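Local coordinates for protein carbohydrate esterase (Metagenome, PDB 6TKX) that probably removes feruloyl and acetyl groups from complex natural xylans, acting as an alpha/beta-hydrolase-type carbohydrate esterase of the gut microbiota, at residues Met6-Ala11 and Ala62-Ser67; Thr17-Val22 and Leu34-Pro39; Tyr46-Ile51 and Tyr115-Ser120; Ile93-Ile98 and Leu151-Glu156; Ala104-Arg109 and Asn161-Gly166. All coordinates share one frame; numbering follows the deposited sequence.

Interaction 1: residues Met6-Ala11 and Ala62-Ser67; sequences MPKGPA and AKAMAS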
# COMPACT_ATOMS: atom_id res chain seq x y z
N MET A 6 10.43 5.09 20.63
CA MET A 6 10.49 4.51 19.29
C MET A 6 10.15 5.60 18.27
O MET A 6 9.28 6.43 18.54
CB MET A 6 9.52 3.33 19.15
CG MET A 6 10.00 2.02 19.80
SD MET A 6 11.72 1.56 19.42
CE MET A 6 11.62 0.89 17.75
N PRO A 7 10.83 5.63 17.09
CA PRO A 7 10.56 6.69 16.11
C PRO A 7 9.07 6.81 15.77
O PRO A 7 8.45 5.81 15.35
CB PRO A 7 11.39 6.27 14.88
CG PRO A 7 11.79 4.82 15.13
CD PRO A 7 11.86 4.68 16.62
N LYS A 8 8.50 8.01 15.98
CA LYS A 8 7.08 8.30 15.74
C LYS A 8 6.95 9.36 14.65
O LYS A 8 7.07 10.57 14.91
CB LYS A 8 6.36 8.76 17.02
CG LYS A 8 4.83 8.82 16.81
CD LYS A 8 4.06 9.45 17.97
CE LYS A 8 2.67 9.95 17.51
NZ LYS A 8 1.52 9.10 17.94
N GLY A 9 6.66 8.91 13.43
CA GLY A 9 6.61 9.77 12.29
C GLY A 9 8.02 10.01 11.79
O GLY A 9 8.99 9.52 12.36
N PRO A 10 8.17 10.74 10.70
CA PRO A 10 9.51 11.02 10.19
C PRO A 10 10.21 12.06 11.05
O PRO A 10 9.58 12.95 11.64
CB PRO A 10 9.23 11.53 8.78
CG PRO A 10 7.90 12.20 8.91
CD PRO A 10 7.14 11.52 9.98
N ALA A 11 11.54 11.94 11.12
CA ALA A 11 12.34 12.86 11.93
C ALA A 11 12.00 14.31 11.62
O ALA A 11 11.59 14.65 10.50
CB ALA A 11 13.82 12.59 11.69
N ALA A 62 -1.68 2.76 12.80
CA ALA A 62 -0.23 2.60 12.76
C ALA A 62 0.45 3.47 11.71
O ALA A 62 1.61 3.22 11.36
CB ALA A 62 0.13 1.13 12.52
N LYS A 63 -0.26 4.46 11.16
CA LYS A 63 0.34 5.34 10.16
C LYS A 63 1.65 5.99 10.61
O LYS A 63 2.52 6.28 9.78
CB LYS A 63 -0.69 6.42 9.80
CG LYS A 63 -1.28 7.14 11.03
CD LYS A 63 -2.17 8.25 10.54
CE LYS A 63 -2.93 8.90 11.67
NZ LYS A 63 -2.01 9.69 12.55
N ALA A 64 1.83 6.23 11.91
CA ALA A 64 3.10 6.82 12.35
C ALA A 64 4.25 5.82 12.23
O ALA A 64 5.39 6.21 11.94
CB ALA A 64 3.00 7.35 13.79
N MET A 65 3.99 4.52 12.39
CA MET A 65 5.05 3.54 12.14
C MET A 65 5.51 3.57 10.68
O MET A 65 6.70 3.55 10.39
CB MET A 65 4.58 2.14 12.52
CG MET A 65 4.80 1.80 14.02
SD MET A 65 3.76 0.39 14.52
CE MET A 65 3.11 0.87 16.14
N ALA A 66 4.56 3.63 9.74
CA ALA A 66 4.94 3.61 8.33
C ALA A 66 5.77 4.84 7.99
O ALA A 66 6.83 4.74 7.35
CB ALA A 66 3.71 3.52 7.46
N SER A 67 5.31 6.02 8.45
CA SER A 67 6.08 7.26 8.34
C SER A 67 7.51 7.10 8.86
O SER A 67 8.48 7.46 8.19
CB SER A 67 5.39 8.36 9.14
OG SER A 67 4.33 8.89 8.42

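Interaction 2: residues Thr17-Val22 and Leu34-Pro39; sequences TSWTNV and LDIYLP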
# COMPACT_ATOMS: atom_id res chain seq x y z
N THR A 17 6.61 20.91 6.74
CA THR A 17 5.20 21.11 7.03
C THR A 17 4.57 19.77 7.33
O THR A 17 4.84 18.79 6.66
CB THR A 17 4.52 21.78 5.84
OG1 THR A 17 5.36 22.84 5.38
CG2 THR A 17 3.16 22.30 6.22
N SER A 18 3.66 19.77 8.29
CA SER A 18 3.12 18.56 8.89
C SER A 18 1.67 18.86 9.22
O SER A 18 1.38 19.90 9.82
CB SER A 18 3.97 18.20 10.13
OG SER A 18 3.22 17.97 11.31
N TRP A 19 0.75 18.01 8.74
CA TRP A 19 -0.64 17.98 9.19
C TRP A 19 -0.93 16.57 9.69
O TRP A 19 -0.81 15.61 8.91
CB TRP A 19 -1.66 18.33 8.09
CG TRP A 19 -1.65 19.70 7.44
CD1 TRP A 19 -2.48 20.76 7.74
CD2 TRP A 19 -0.84 20.14 6.34
NE1 TRP A 19 -2.23 21.81 6.91
CE2 TRP A 19 -1.23 21.47 6.04
CE3 TRP A 19 0.19 19.56 5.59
CZ2 TRP A 19 -0.63 22.22 5.03
CZ3 TRP A 19 0.80 20.31 4.58
CH2 TRP A 19 0.38 21.63 4.31
N THR A 20 -1.35 16.42 10.94
CA THR A 20 -1.54 15.10 11.51
C THR A 20 -2.98 14.89 11.91
O THR A 20 -3.69 15.82 12.28
CB THR A 20 -0.61 14.80 12.75
OG1 THR A 20 -0.89 15.68 13.84
CG2 THR A 20 0.85 14.91 12.36
N ASN A 21 -3.39 13.63 11.81
CA ASN A 21 -4.72 13.15 12.16
C ASN A 21 -5.80 13.93 11.43
O ASN A 21 -6.78 14.37 12.02
CB ASN A 21 -4.91 13.17 13.66
CG ASN A 21 -3.98 12.20 14.36
OD1 ASN A 21 -4.03 10.97 14.12
ND2 ASN A 21 -3.10 12.72 15.21
N VAL A 22 -5.57 14.08 10.13
CA VAL A 22 -6.57 14.58 9.19
C VAL A 22 -7.49 13.43 8.77
O VAL A 22 -7.03 12.38 8.29
CB VAL A 22 -5.87 15.19 7.96
CG1 VAL A 22 -6.92 15.63 6.92
CG2 VAL A 22 -4.96 16.35 8.35
N LEU A 34 -5.22 10.30 8.45
CA LEU A 34 -3.95 10.24 7.76
C LEU A 34 -3.09 11.41 8.20
O LEU A 34 -3.57 12.36 8.82
CB LEU A 34 -4.13 10.27 6.25
CG LEU A 34 -4.94 11.36 5.57
CD1 LEU A 34 -4.28 12.69 5.62
CD2 LEU A 34 -5.10 10.96 4.13
N ASP A 35 -1.80 11.34 7.86
CA ASP A 35 -0.84 12.40 8.15
C ASP A 35 -0.15 12.79 6.85
O ASP A 35 -0.00 11.96 5.96
CB ASP A 35 0.21 11.96 9.20
CG ASP A 35 -0.41 11.38 10.47
OD1 ASP A 35 -1.46 11.88 10.91
OD2 ASP A 35 0.16 10.41 11.03
N ILE A 36 0.25 14.06 6.75
CA ILE A 36 0.81 14.65 5.53
C ILE A 36 2.08 15.40 5.89
O ILE A 36 2.07 16.20 6.84
CB ILE A 36 -0.18 15.60 4.84
CG1 ILE A 36 -1.43 14.82 4.40
CG2 ILE A 36 0.49 16.29 3.65
CD1 ILE A 36 -2.53 15.64 3.78
N TYR A 37 3.14 15.19 5.12
CA TYR A 37 4.41 15.86 5.34
C TYR A 37 4.94 16.39 4.02
O TYR A 37 4.96 15.67 3.02
CB TYR A 37 5.45 14.92 5.97
CG TYR A 37 4.98 14.28 7.25
CD1 TYR A 37 5.23 14.88 8.47
CD2 TYR A 37 4.29 13.05 7.24
CE1 TYR A 37 4.80 14.31 9.65
CE2 TYR A 37 3.86 12.47 8.43
CZ TYR A 37 4.13 13.12 9.64
OH TYR A 37 3.76 12.61 10.86
N LEU A 38 5.40 17.65 4.02
CA LEU A 38 6.06 18.19 2.85
C LEU A 38 7.55 18.30 3.10
O LEU A 38 7.98 18.56 4.23
CB LEU A 38 5.47 19.56 2.47
CG LEU A 38 3.93 19.60 2.49
CD1 LEU A 38 3.37 21.00 2.25
CD2 LEU A 38 3.36 18.58 1.50
N PRO A 39 8.37 18.09 2.08
CA PRO A 39 9.82 18.07 2.31
C PRO A 39 10.35 19.35 2.96
O PRO A 39 9.72 20.41 2.95
CB PRO A 39 10.39 17.89 0.90
CG PRO A 39 9.34 17.18 0.15
CD PRO A 39 8.01 17.59 0.75

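Interaction 3: residues Tyr46-Ile51 and Tyr115-Ser120; sequences YKAIII and YNIDPS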
# COMPACT_ATOMS: atom_id res chain seq x y z
N TYR A 46 4.56 19.74 -4.51
CA TYR A 46 5.22 18.45 -4.38
C TYR A 46 4.31 17.39 -4.96
O TYR A 46 3.11 17.36 -4.66
CB TYR A 46 5.53 18.12 -2.93
CG TYR A 46 6.20 19.25 -2.20
CD1 TYR A 46 7.57 19.43 -2.26
CD2 TYR A 46 5.45 20.15 -1.48
CE1 TYR A 46 8.17 20.46 -1.61
CE2 TYR A 46 6.04 21.19 -0.82
CZ TYR A 46 7.40 21.34 -0.88
OH TYR A 46 7.99 22.39 -0.20
N LYS A 47 4.88 16.54 -5.81
CA LYS A 47 4.21 15.29 -6.15
C LYS A 47 4.15 14.40 -4.91
O LYS A 47 4.97 14.51 -3.99
CB LYS A 47 4.95 14.64 -7.32
CG LYS A 47 4.75 15.43 -8.62
CD LYS A 47 5.85 15.23 -9.63
CE LYS A 47 5.45 15.83 -11.01
NZ LYS A 47 6.53 15.67 -12.04
N ALA A 48 3.15 13.53 -4.88
CA ALA A 48 2.71 12.86 -3.66
C ALA A 48 2.94 11.35 -3.71
O ALA A 48 2.79 10.72 -4.76
CB ALA A 48 1.23 13.15 -3.42
N ILE A 49 3.32 10.79 -2.56
CA ILE A 49 3.48 9.35 -2.36
C ILE A 49 2.65 8.99 -1.13
O ILE A 49 2.90 9.52 -0.04
CB ILE A 49 4.95 8.94 -2.13
CG1 ILE A 49 5.86 9.35 -3.29
CG2 ILE A 49 5.06 7.41 -1.87
CD1 ILE A 49 5.73 8.52 -4.55
N ILE A 50 1.66 8.10 -1.31
CA ILE A 50 0.89 7.56 -0.19
C ILE A 50 1.58 6.31 0.35
O ILE A 50 2.08 5.47 -0.42
CB ILE A 50 -0.55 7.25 -0.63
CG1 ILE A 50 -1.28 8.55 -0.93
CG2 ILE A 50 -1.23 6.43 0.43
CD1 ILE A 50 -2.71 8.36 -1.40
N ILE A 51 1.59 6.18 1.68
CA ILE A 51 2.27 5.05 2.31
C ILE A 51 1.31 4.34 3.26
O ILE A 51 0.40 4.95 3.83
CB ILE A 51 3.58 5.49 3.02
CG1 ILE A 51 3.31 6.29 4.29
CG2 ILE A 51 4.43 6.31 2.04
CD1 ILE A 51 4.61 6.62 5.13
N TYR A 115 -2.72 21.44 0.23
CA TYR A 115 -1.56 20.87 0.87
C TYR A 115 -0.31 21.08 0.04
O TYR A 115 0.75 20.57 0.39
CB TYR A 115 -1.76 19.38 1.12
CG TYR A 115 -2.86 19.10 2.10
CD1 TYR A 115 -2.71 19.42 3.44
CD2 TYR A 115 -4.05 18.50 1.71
CE1 TYR A 115 -3.69 19.18 4.35
CE2 TYR A 115 -5.05 18.25 2.62
CZ TYR A 115 -4.86 18.59 3.95
OH TYR A 115 -5.85 18.35 4.88
N ASN A 116 -0.41 21.83 -1.05
CA ASN A 116 0.74 22.11 -1.89
C ASN A 116 1.25 20.84 -2.52
O ASN A 116 2.45 20.70 -2.79
CB ASN A 116 1.82 22.84 -1.10
CG ASN A 116 1.30 24.16 -0.55
OD1 ASN A 116 1.12 24.34 0.66
ND2 ASN A 116 0.99 25.05 -1.45
N ILE A 117 0.30 19.95 -2.76
CA ILE A 117 0.51 18.72 -3.51
C ILE A 117 0.18 18.97 -4.97
O ILE A 117 -0.91 19.43 -5.32
CB ILE A 117 -0.36 17.59 -2.93
CG1 ILE A 117 0.18 17.15 -1.57
CG2 ILE A 117 -0.43 16.40 -3.88
CD1 ILE A 117 -0.85 16.47 -0.71
N ASP A 118 1.11 18.62 -5.83
CA ASP A 118 0.78 18.44 -7.24
C ASP A 118 0.14 17.07 -7.48
O ASP A 118 0.84 16.04 -7.38
CB ASP A 118 2.04 18.59 -8.08
CG ASP A 118 1.76 18.37 -9.52
OD1 ASP A 118 2.72 18.34 -10.32
OD2 ASP A 118 0.57 18.22 -9.85
N PRO A 119 -1.14 16.99 -7.84
CA PRO A 119 -1.79 15.69 -8.06
C PRO A 119 -1.51 15.08 -9.42
O PRO A 119 -1.98 13.97 -9.70
CB PRO A 119 -3.28 16.03 -7.89
CG PRO A 119 -3.37 17.55 -8.12
CD PRO A 119 -2.00 18.09 -8.33
N SER A 120 -0.75 15.77 -10.26
CA SER A 120 -0.12 15.22 -11.45
C SER A 120 0.46 13.83 -11.22
O SER A 120 0.59 13.05 -12.17
CB SER A 120 0.97 16.21 -11.90
OG SER A 120 1.88 15.67 -12.84

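Interaction 4: residues Ile93-Ile98 and Leu151-Glu156; sequences IWPAQI and LTVDIE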
# COMPACT_ATOMS: atom_id res chain seq x y z
N ILE A 93 -14.71 -6.59 7.50
CA ILE A 93 -14.05 -7.48 6.56
C ILE A 93 -13.88 -6.82 5.20
O ILE A 93 -14.46 -5.77 4.89
CB ILE A 93 -14.77 -8.84 6.39
CG1 ILE A 93 -16.03 -8.71 5.55
CG2 ILE A 93 -15.10 -9.48 7.73
CD1 ILE A 93 -16.60 -10.07 5.22
N TRP A 94 -13.06 -7.45 4.38
CA TRP A 94 -12.88 -7.04 3.01
C TRP A 94 -14.25 -6.93 2.35
O TRP A 94 -15.14 -7.72 2.67
CB TRP A 94 -11.99 -8.06 2.33
CG TRP A 94 -11.54 -7.83 0.96
CD1 TRP A 94 -12.09 -8.34 -0.17
CD2 TRP A 94 -10.41 -7.06 0.54
NE1 TRP A 94 -11.37 -7.96 -1.26
CE2 TRP A 94 -10.34 -7.15 -0.86
CE3 TRP A 94 -9.46 -6.28 1.21
CZ2 TRP A 94 -9.35 -6.52 -1.61
CZ3 TRP A 94 -8.47 -5.62 0.45
CH2 TRP A 94 -8.43 -5.75 -0.94
N PRO A 95 -14.47 -5.96 1.46
CA PRO A 95 -13.48 -5.05 0.92
C PRO A 95 -13.20 -3.80 1.76
O PRO A 95 -12.68 -2.85 1.20
CB PRO A 95 -14.09 -4.65 -0.44
CG PRO A 95 -15.58 -4.72 -0.23
CD PRO A 95 -15.82 -5.71 0.89
N ALA A 96 -13.52 -3.77 3.05
CA ALA A 96 -13.44 -2.50 3.78
C ALA A 96 -12.07 -1.82 3.65
O ALA A 96 -11.99 -0.61 3.39
CB ALA A 96 -13.81 -2.74 5.25
N GLN A 97 -10.99 -2.59 3.78
CA GLN A 97 -9.65 -2.00 3.78
C GLN A 97 -9.35 -1.27 2.47
O GLN A 97 -8.71 -0.20 2.46
CB GLN A 97 -8.61 -3.10 4.02
CG GLN A 97 -8.61 -3.68 5.42
CD GLN A 97 -9.87 -4.47 5.80
OE1 GLN A 97 -10.52 -5.10 4.98
NE2 GLN A 97 -10.20 -4.45 7.10
N ILE A 98 -9.77 -1.86 1.35
CA ILE A 98 -9.44 -1.28 0.06
C ILE A 98 -10.30 -0.05 -0.20
O ILE A 98 -9.85 0.90 -0.83
CB ILE A 98 -9.59 -2.31 -1.08
CG1 ILE A 98 -9.18 -1.69 -2.40
CG2 ILE A 98 -11.02 -2.91 -1.12
CD1 ILE A 98 -7.74 -1.25 -2.44
N LEU A 151 -19.68 -14.18 -6.10
CA LEU A 151 -19.24 -13.24 -5.08
C LEU A 151 -18.95 -11.90 -5.73
O LEU A 151 -18.19 -11.84 -6.70
CB LEU A 151 -17.99 -13.74 -4.37
CG LEU A 151 -17.41 -12.81 -3.30
CD1 LEU A 151 -18.40 -12.57 -2.17
CD2 LEU A 151 -16.11 -13.37 -2.77
N THR A 152 -19.52 -10.83 -5.17
CA THR A 152 -19.26 -9.47 -5.63
C THR A 152 -18.74 -8.59 -4.51
O THR A 152 -19.33 -8.57 -3.42
CB THR A 152 -20.52 -8.82 -6.20
OG1 THR A 152 -21.05 -9.64 -7.25
CG2 THR A 152 -20.20 -7.40 -6.73
N VAL A 153 -17.66 -7.84 -4.78
CA VAL A 153 -17.12 -6.90 -3.79
C VAL A 153 -16.98 -5.50 -4.39
O VAL A 153 -16.48 -5.31 -5.51
CB VAL A 153 -15.76 -7.35 -3.18
CG1 VAL A 153 -15.94 -8.69 -2.46
CG2 VAL A 153 -14.63 -7.34 -4.22
N ASP A 154 -17.39 -4.53 -3.59
CA ASP A 154 -17.30 -3.10 -3.87
C ASP A 154 -15.90 -2.61 -3.51
O ASP A 154 -15.59 -2.40 -2.34
CB ASP A 154 -18.40 -2.41 -3.08
CG ASP A 154 -18.63 -0.99 -3.48
OD1 ASP A 154 -17.77 -0.39 -4.18
OD2 ASP A 154 -19.70 -0.50 -3.06
N ILE A 155 -15.05 -2.45 -4.53
CA ILE A 155 -13.68 -1.97 -4.42
C ILE A 155 -13.60 -0.44 -4.19
O ILE A 155 -12.77 0.04 -3.40
CB ILE A 155 -12.93 -2.39 -5.70
CG1 ILE A 155 -12.80 -3.90 -5.80
CG2 ILE A 155 -11.59 -1.74 -5.81
CD1 ILE A 155 -12.05 -4.52 -4.67
N GLU A 156 -14.38 0.36 -4.92
CA GLU A 156 -14.20 1.80 -4.78
C GLU A 156 -14.92 2.34 -3.54
O GLU A 156 -14.42 3.25 -2.86
CB GLU A 156 -14.68 2.55 -6.04
CG GLU A 156 -14.80 4.09 -5.87
CD GLU A 156 -13.62 4.88 -6.39
OE1 GLU A 156 -12.51 4.32 -6.50
OE2 GLU A 156 -13.81 6.08 -6.70

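Interaction 5: residues Ala104-Arg109 and Asn161-Gly166; sequences AIRYVR and NYLSTG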
# COMPACT_ATOMS: atom_id res chain seq x y z
N ALA A 104 -8.97 7.42 0.79
CA ALA A 104 -7.84 8.25 1.15
C ALA A 104 -7.27 8.89 -0.09
O ALA A 104 -6.83 10.05 -0.08
CB ALA A 104 -6.79 7.42 1.89
N ILE A 105 -7.30 8.16 -1.20
CA ILE A 105 -6.72 8.66 -2.44
C ILE A 105 -7.58 9.79 -3.00
O ILE A 105 -7.07 10.83 -3.45
CB ILE A 105 -6.56 7.51 -3.45
CG1 ILE A 105 -5.65 6.42 -2.85
CG2 ILE A 105 -5.96 7.97 -4.76
CD1 ILE A 105 -4.84 5.62 -3.88
N ARG A 106 -8.89 9.60 -3.01
CA ARG A 106 -9.75 10.68 -3.49
C ARG A 106 -9.53 11.91 -2.64
O ARG A 106 -9.50 13.03 -3.15
CB ARG A 106 -11.21 10.25 -3.44
CG ARG A 106 -11.43 8.90 -4.07
CD ARG A 106 -12.85 8.64 -4.35
NE ARG A 106 -13.66 8.36 -3.16
CZ ARG A 106 -13.83 7.16 -2.64
NH1 ARG A 106 -13.23 6.12 -3.18
NH2 ARG A 106 -14.60 6.99 -1.57
N TYR A 107 -9.33 11.72 -1.33
CA TYR A 107 -9.06 12.85 -0.46
C TYR A 107 -7.80 13.58 -0.90
O TYR A 107 -7.82 14.80 -1.14
CB TYR A 107 -8.92 12.40 0.99
CG TYR A 107 -8.82 13.58 1.93
CD1 TYR A 107 -7.60 14.25 2.12
CD2 TYR A 107 -9.94 14.06 2.59
CE1 TYR A 107 -7.51 15.36 2.96
CE2 TYR A 107 -9.86 15.17 3.41
CZ TYR A 107 -8.63 15.83 3.60
OH TYR A 107 -8.55 16.95 4.45
N VAL A 108 -6.70 12.86 -1.02
CA VAL A 108 -5.45 13.54 -1.36
C VAL A 108 -5.59 14.27 -2.70
O VAL A 108 -5.29 15.46 -2.82
CB VAL A 108 -4.26 12.56 -1.35
CG1 VAL A 108 -2.98 13.22 -1.85
CG2 VAL A 108 -4.03 11.99 0.09
N ARG A 109 -6.10 13.58 -3.73
CA ARG A 109 -6.21 14.18 -5.06
C ARG A 109 -7.12 15.41 -5.05
O ARG A 109 -6.78 16.45 -5.62
CB ARG A 109 -6.74 13.15 -6.06
CG ARG A 109 -7.00 13.75 -7.43
CD ARG A 109 -7.20 12.66 -8.49
NE ARG A 109 -5.92 12.12 -9.00
CZ ARG A 109 -5.41 10.92 -8.71
NH1 ARG A 109 -6.05 10.06 -7.90
NH2 ARG A 109 -4.23 10.58 -9.24
N ASN A 161 -16.56 12.32 0.92
CA ASN A 161 -17.25 13.39 0.20
C ASN A 161 -16.49 13.83 -1.05
O ASN A 161 -16.70 14.95 -1.52
CB ASN A 161 -17.50 14.58 1.13
CG ASN A 161 -18.52 14.27 2.21
OD1 ASN A 161 -19.41 13.44 2.01
ND2 ASN A 161 -18.41 14.93 3.36
N TYR A 162 -15.65 12.95 -1.61
CA TYR A 162 -14.92 13.25 -2.84
C TYR A 162 -15.10 12.13 -3.87
O TYR A 162 -14.17 11.82 -4.63
CB TYR A 162 -13.44 13.52 -2.54
CG TYR A 162 -13.23 14.55 -1.42
CD1 TYR A 162 -13.01 15.90 -1.70
CD2 TYR A 162 -13.28 14.17 -0.06
CE1 TYR A 162 -12.82 16.86 -0.65
CE2 TYR A 162 -13.11 15.10 0.97
CZ TYR A 162 -12.88 16.44 0.67
OH TYR A 162 -12.72 17.33 1.72
N LEU A 163 -16.30 11.55 -3.95
CA LEU A 163 -16.53 10.39 -4.82
C LEU A 163 -16.32 10.69 -6.31
O LEU A 163 -16.07 9.76 -7.08
CB LEU A 163 -17.94 9.80 -4.64
CG LEU A 163 -18.44 9.61 -3.20
CD1 LEU A 163 -19.71 8.77 -3.02
CD2 LEU A 163 -17.32 9.01 -2.36
N SER A 164 -16.41 11.96 -6.73
CA SER A 164 -16.20 12.34 -8.12
C SER A 164 -14.73 12.42 -8.51
O SER A 164 -14.40 12.52 -9.70
CB SER A 164 -16.84 13.70 -8.39
OG SER A 164 -18.22 13.66 -8.05
N THR A 165 -13.85 12.47 -7.53
CA THR A 165 -12.44 12.56 -7.81
C THR A 165 -11.91 11.17 -8.09
O THR A 165 -12.34 10.19 -7.47
CB THR A 165 -11.71 13.19 -6.62
OG1 THR A 165 -12.32 14.47 -6.33
CG2 THR A 165 -10.23 13.38 -6.93
N GLY A 166 -10.99 11.07 -9.05
CA GLY A 166 -10.41 9.78 -9.36
C GLY A 166 -9.73 9.18 -8.14
O GLY A 166 -9.08 9.89 -7.35
O HOH W 1 -14.48 10.19 -1.17

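Interaction 1: residues Met6-Ala11 and Ala62-Ser67
Gly9 and Pro10, in the N-terminal arm that precedes strand 15-23, lie against Ala64 and Ser67 near the start of helix 63-77, on the flank of an alpha/beta-hydrolase core. The arm is irregular and the helix starts after Ala62, its N-cap residue, so an extended chain runs past a helix end.

Polar contact between the two is slight. The N-H of Gly9 reaches Ala64 O at 3.3 Å, with an angle of 146° at the hydrogen, and the bond is weak. Gly9 has phi 81°, a backbone shape that favours glycine, and a CB on it would run into the ring of Pro10. The Gly9 and Ala64 CA atoms are 4.6 Å apart, the nearest pair across the two segments.

The rest is apolar contact at small side chains. The methyl of Ala64 points toward the arm, where its CB meets Lys8 CG at 3.8 Å. Lys8 itself leaves its backbone away from the helix and comes back only alongside, through its aliphatic stem; with CG anti to the backbone N (chi1 -170°) the chain runs out past the Ala64 methyl. Its amino group stays well separated from that of Lys63, whose NZ is taken up by Asp35 and Asn21.

One turn on from Ala64, Ser67 makes its nearest approach through CB. The Pro10 ring continues beyond it onto Tyr37 of strand 33-39 and Leu75 of the same helix. Ser67 CB faces two neighbouring atoms of the arm, 3.7 Å from Gly9 CA and 3.7 Å from Pro10 CD.

Interaction 2: residues Thr17-Val22 and Leu34-Pro39
Trp19 turns the rim of its indole toward Leu38 across an antiparallel hairpin, the benzo atom CZ3 standing 3.5 Å from Leu38 CD1, with that methyl near the ring plane. CE3 of the same ring reaches Ile36 CG2 at 3.8 Å from an oblique direction. With CG beside the backbone N (chi1 -63°), the indole lies along the second strand and spans Ile36 and Leu38. Thr17 CB packs on Leu38 CD1 at 3.8 Å, on this same face of the sheet. The other face carries Ser18 and Tyr37, where Ser18 CB meets Tyr37 CD1 at 3.9 Å.

Straight backbone bonds pair Trp19 with Ile36 before the register slips by one residue. Asn21, with positive phi, and Val22 both face Leu34, a G1 beta bulge. Asp35 fills the slip: its OD1 takes the Asn21 N-H at 2.8 Å and 175°, met nearly along the C-O axis, while its OD2 makes a salt bridge to Lys63. Past the bulge Val22 CB rests on Leu34 CD1.

Strand 33-39 continues the sheet to strand 80-84, helix 63-77 packs on Tyr37, and Tyr115 meets the Trp19 ring edge-to-face on the face of the sheet away from Tyr37.

Interaction 3: residues Tyr46-Ile51 and Tyr115-Ser120
Lys47 and Asp118 lie side by side and point the same way, where strand 46-52 meets the short strand 117-119. Two backbone bonds set the register: Tyr46 N gives to Asn116 O at 2.9 Å, and Asp118 N gives to Tyr46 O from above its carbonyl plane. Tyr46 and Ile117 form a parallel bridge, yet the two segment axes are turned 74° from one another, so the strands part quickly.

From CB, the Lys47 chain leaves with CG anti to its carbonyl carbon (chi1 -70°) and then runs extended. CG passes Asp118 OD1 at 3.9 Å. CE comes to 3.8 Å from the same OD1 and to 4.0 Å from Ser120 OG. The tip goes further: NZ donates to Ser290 O. On the face that carries Tyr46 and Ile117, Ala48 CB touches Ile117 CG2 at 3.7 Å.

Asp118 is occupied elsewhere too, its OD2 accepting the N-H of Ser120 in an Asx turn that holds the chain where it turns a corner. Lys47 NZ stays 5.0 Å from Asp118 OD1, so the lysine meets the carboxylate by its methylenes, and any attraction between the charges is probably long-range.

Interaction 4: residues Ile93-Ile98 and Leu151-Glu156
Pro95, preceded by a cis peptide bond and standing at the N-cap of helix 96-110, brings its backbone to within 6.2 Å of Ile155, CA to CA, just where strand 151-154 gives way to a turn.

Apart from the carbonyl oxygen of Asp154, the contact is apolar. Pro95 faces the strand end; its CG lies 3.1 Å from Asp154 O, while its CB is 3.3 Å from the same oxygen. That carbonyl has a true partner further along the helix, the amide NE2 of Gln99. Pro95 CG also reaches Val153 CB at 4.0 Å. The indole of Trp94 approaches Val153 from an oblique direction, a looser touch: Trp94 NE1, which also makes a weak bond to Leu215 O, is 4.4 Å from Val153 CG2. Pro95 CB and Ile98 CG2 lie over one and the same face of that indole, toward its rim.

One turn on, Ile98 crosses Ile155. Its CG1, anti to the backbone N (chi1 -178°), comes to 4.2 Å from Ile155 CG2, and its other branch, CG2, reaches Ile155 CD1 at 4.0 Å. Although Ile155 starts out away from the helix, the end of its side chain comes back to it. Were Ile98 cut back to an alanine, Ile155 CD1 is likely to lose one of its apolar neighbours and a gap to open beside the Trp94 ring.

Phe136 of helix 129-138 touches Trp94, Ile98 and Ile155 and closes this apolar cluster. Such an arrangement joins the start of a core helix of the alpha/beta-hydrolase fold to the antiparallel hairpin 145-148/151-154, which follows helix 129-138.

Interaction 5: residues Ala104-Arg109 and Asn161-Gly166
Arg106 has the most surface buried in this contact, its side chain wedged under the type I turn Tyr162-Thr165. Its CD is close to two carbonyl oxygens of the turn, 3.5 Å from Tyr162 O and 3.5 Å from Thr165 O. Bent at chi3 (-73°), the chain turns its guanidinium so that NE gives to a water at 2.8 Å, and the water also accepts from Tyr162 N, bridging helix and turn. The remaining nitrogens go to Leu159 O and Glu156 O, so several bonds fix the group's rotation; Leu163 CD2 comes to it obliquely, 3.5 Å from NH2.

Tyr162 packs alongside Tyr107, the two side chains pointing the same way but their ring planes oblique, at 73°, with Tyr162 CE2 3.7 Å from Tyr107 CD2.

Thr165 directs its methyl CG2 at the stem of Arg109, 3.3 Å from Arg109 CG, a tight fit. Beyond it, Arg109 NH1 donates to Gly166 O at 3.1 Å from above the carbonyl plane, and also to His168 O. A leucine in its place would have no N-H for Gly166 O and His168 O, and the Gly166 end of the loop would probably be freer to shift.

Helix 96-110 thus holds the loop on one flank, while Ile105 and Val108 face strand 46-52 and Ile105 and Arg109 touch strand 121-127.

Overall arrangement
Interactions 2 and 3 lie within the central sheet, and interaction 1 joins the N-terminal arm to a helix that flanks it. Interaction 2 is nested in the loop closed by interaction 1, and Lys63 NZ to Asp35 OD2 (2.7 Å) joins the two. Interactions 2 and 3, centres about 11 Å apart, meet where Trp19 touches Tyr115, whose OH is 3.1 Å from Tyr107 OH of interaction 5, probably hydrogen-bonded. Interactions 4 and 5 share helix 96-110, about 17 Å apart between centres, and a salt bridge between Glu156 OE2 and Arg106 NH1 links them. Interaction 4 packs on helix 129-138, which follows Ser128, the probable nucleophile of a Ser128-His269-Asp237 triad; interaction 1 lies about 27 Å from interaction 4 between centres.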